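Local coordinates for protein putative adhesin (Bacteroides thetaiotaomicron, PDB 4QDG) that probably acts as a lipid-anchored adhesin or pilus anchor subunit of the FimB/Mfa2 family at the bacterial outer membrane, at residues Y195-Q200 / A219-S224. Residues are numbered along the deposited sequence; the frame is centred on the assembly and turned at random.
Sequences YTPWAQ and AELSTS
In Trp198, CG sits between the backbone N and the carbonyl carbon (chi1 63°), and the outer part of the indole comes over Glu220 CB; in Tyr195, CG stands anti to the carbonyl carbon, and the phenol reaches Thr223 and Ser224. The indole rests one face on Glu220, whose CB is 3.5 Å from Trp198 CE2, and Ala199 CB lies over the same face. The Glu220 chain bends at chi2, its carboxylate plane turned 46° from the ring. Asn152 ties the two polar ends together, accepting from Trp198 NE1 and donating to Glu220 OE1, while Arg154 forms a salt bridge with Glu220 OE2.

Thr223 CG2 lies over one face of the Tyr195 ring, 3.8 Å from its centroid, a CH-pi contact. Tyr195 OH accepts from Ser224 N at 3.1 Å and also bonds Asn178.

Beside the indole the backbones are joined by Trp198 N to Glu220 O (2.9 Å) and by the nearly straight Glu220 N to Ala199 O (2.8 Å, 174°); toward Tyr195, a water bridges Thr196 O and Ser222 N. Pro197 CG packs on Ala219 CB at 3.7 Å, on the face of the sheet that carries Ala219 and Gln200.

Ala199–Glu220 and Gln200–Ala219 form antiparallel bridges near the open end of the hairpin 199-207/213-223. Strand 213-223 also bonds strand 140-159 through Ala219, Leu221 and Thr223, whereas Tyr195 pairs with Ile174 of strand 170-176, whose Phe172 touches Pro197, Gln200 and Ala219 and whose Ile174 touches Leu221; segment 195-200 therefore passes from one sheet to another.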
loop_
_atom_site.group_PDB
_atom_site.type_symbol
_atom_site.label_atom_id
_atom_site.label_comp_id
_atom_site.label_asym_id
_atom_site.label_seq_id
_atom_site.Cartn_x
_atom_site.Cartn_y
_atom_site.Cartn_z
ATOM N N TYR A 195 -9.765 8.132 6.256
ATOM C CA TYR A 195 -8.788 7.433 7.072
ATOM C C TYR A 195 -8.440 8.345 8.245
ATOM O O TYR A 195 -8.244 9.552 8.044
ATOM C CB TYR A 195 -7.501 7.095 6.277
ATOM C CG TYR A 195 -7.666 6.146 5.105
ATOM C CD1 TYR A 195 -7.637 4.763 5.291
ATOM C CD2 TYR A 195 -7.742 6.627 3.804
ATOM C CE1 TYR A 195 -7.759 3.890 4.214
ATOM C CE2 TYR A 195 -7.807 5.766 2.717
ATOM C CZ TYR A 195 -7.814 4.398 2.921
ATOM O OH TYR A 195 -7.863 3.586 1.817
ATOM N N THR A 196 -8.326 7.768 9.452
ATOM C CA THR A 196 -7.902 8.505 10.645
ATOM C C THR A 196 -6.652 7.791 11.208
ATOM O O THR A 196 -6.379 6.654 10.815
ATOM C CB THR A 196 -9.043 8.692 11.654
ATOM O OG1 THR A 196 -9.512 7.423 12.090
ATOM C CG2 THR A 196 -10.205 9.569 11.095
ATOM N N PRO A 197 -5.845 8.431 12.073
ATOM C CA PRO A 197 -4.606 7.769 12.537
ATOM C C PRO A 197 -4.798 6.524 13.406
ATOM O O PRO A 197 -5.706 6.452 14.243
ATOM C CB PRO A 197 -3.923 8.862 13.351
ATOM C CG PRO A 197 -4.499 10.157 12.814
ATOM C CD PRO A 197 -5.928 9.814 12.593
ATOM N N TRP A 198 -3.928 5.542 13.185
ATOM C CA TRP A 198 -3.840 4.300 13.946
ATOM C C TRP A 198 -2.901 4.542 15.156
ATOM O O TRP A 198 -2.939 3.805 16.129
ATOM C CB TRP A 198 -3.376 3.105 13.068
ATOM C CG TRP A 198 -2.003 3.219 12.471
ATOM C CD1 TRP A 198 -1.694 3.667 11.223
ATOM C CD2 TRP A 198 -0.757 2.824 13.072
ATOM N NE1 TRP A 198 -0.352 3.528 10.990
ATOM C CE2 TRP A 198 0.257 3.058 12.121
ATOM C CE3 TRP A 198 -0.406 2.236 14.302
ATOM C CZ2 TRP A 198 1.613 2.800 12.384
ATOM C CZ3 TRP A 198 0.935 1.971 14.558
ATOM C CH2 TRP A 198 1.932 2.276 13.613
ATOM N N ALA A 199 -2.070 5.584 15.078
ATOM C CA ALA A 199 -1.143 6.052 16.110
ATOM C C ALA A 199 -1.020 7.561 16.015
ATOM O O ALA A 199 -1.055 8.114 14.919
ATOM C CB ALA A 199 0.214 5.392 15.958
ATOM N N GLN A 200 -0.934 8.224 17.159
ATOM C CA GLN A 200 -0.820 9.678 17.294
ATOM C C GLN A 200 -0.171 9.976 18.645
ATOM O O GLN A 200 -0.417 9.267 19.614
ATOM C CB GLN A 200 -2.213 10.328 17.175
ATOM C CG GLN A 200 -2.245 11.860 17.256
ATOM C CD GLN A 200 -3.581 12.430 16.888
ATOM O OE1 GLN A 200 -4.393 11.795 16.214
ATOM N NE2 GLN A 200 -3.821 13.674 17.282
ATOM N N ALA A 219 1.152 11.827 13.651
ATOM C CA ALA A 219 0.035 10.956 13.346
ATOM C C ALA A 219 0.451 9.958 12.246
ATOM O O ALA A 219 1.018 10.348 11.226
ATOM C CB ALA A 219 -1.166 11.754 12.890
ATOM N N GLU A 220 0.180 8.673 12.475
ATOM C CA GLU A 220 0.448 7.627 11.511
ATOM C C GLU A 220 -0.875 7.196 10.890
ATOM O O GLU A 220 -1.795 6.820 11.618
ATOM C CB GLU A 220 1.166 6.461 12.163
ATOM C CG GLU A 220 2.445 6.870 12.876
ATOM C CD GLU A 220 3.732 6.253 12.367
ATOM O OE1 GLU A 220 3.753 5.724 11.235
ATOM O OE2 GLU A 220 4.726 6.293 13.120
ATOM N N LEU A 221 -0.987 7.281 9.558
ATOM C CA LEU A 221 -2.202 6.885 8.848
ATOM C C LEU A 221 -1.853 5.773 7.858
ATOM O O LEU A 221 -0.823 5.830 7.197
ATOM C CB LEU A 221 -2.827 8.099 8.122
ATOM C CG LEU A 221 -3.322 9.236 8.977
ATOM C CD1 LEU A 221 -2.410 10.437 8.819
ATOM C CD2 LEU A 221 -4.744 9.576 8.600
ATOM N N SER A 222 -2.686 4.753 7.792
ATOM C CA SER A 222 -2.491 3.558 6.982
ATOM C C SER A 222 -3.588 3.528 5.902
ATOM O O SER A 222 -4.762 3.594 6.226
ATOM C CB SER A 222 -2.536 2.326 7.896
ATOM O OG SER A 222 -2.453 1.118 7.172
ATOM N N THR A 223 -3.201 3.530 4.623
ATOM C CA THR A 223 -4.188 3.641 3.540
ATOM C C THR A 223 -4.015 2.559 2.487
ATOM O O THR A 223 -3.014 1.837 2.462
ATOM C CB THR A 223 -4.073 5.035 2.835
ATOM O OG1 THR A 223 -2.925 5.058 1.981
ATOM C CG2 THR A 223 -4.030 6.246 3.821
ATOM N N SER A 224 -4.969 2.512 1.565
ATOM C CA SER A 224 -4.919 1.615 0.423
ATOM C C SER A 224 -4.048 2.310 -0.682
ATOM O O SER A 224 -3.282 3.234 -0.377
ATOM C CB SER A 224 -6.340 1.279 -0.033
ATOM O OG SER A 224 -6.382 0.396 -1.134
HETATM O O HOH W 1 -4.959 4.641 9.650
#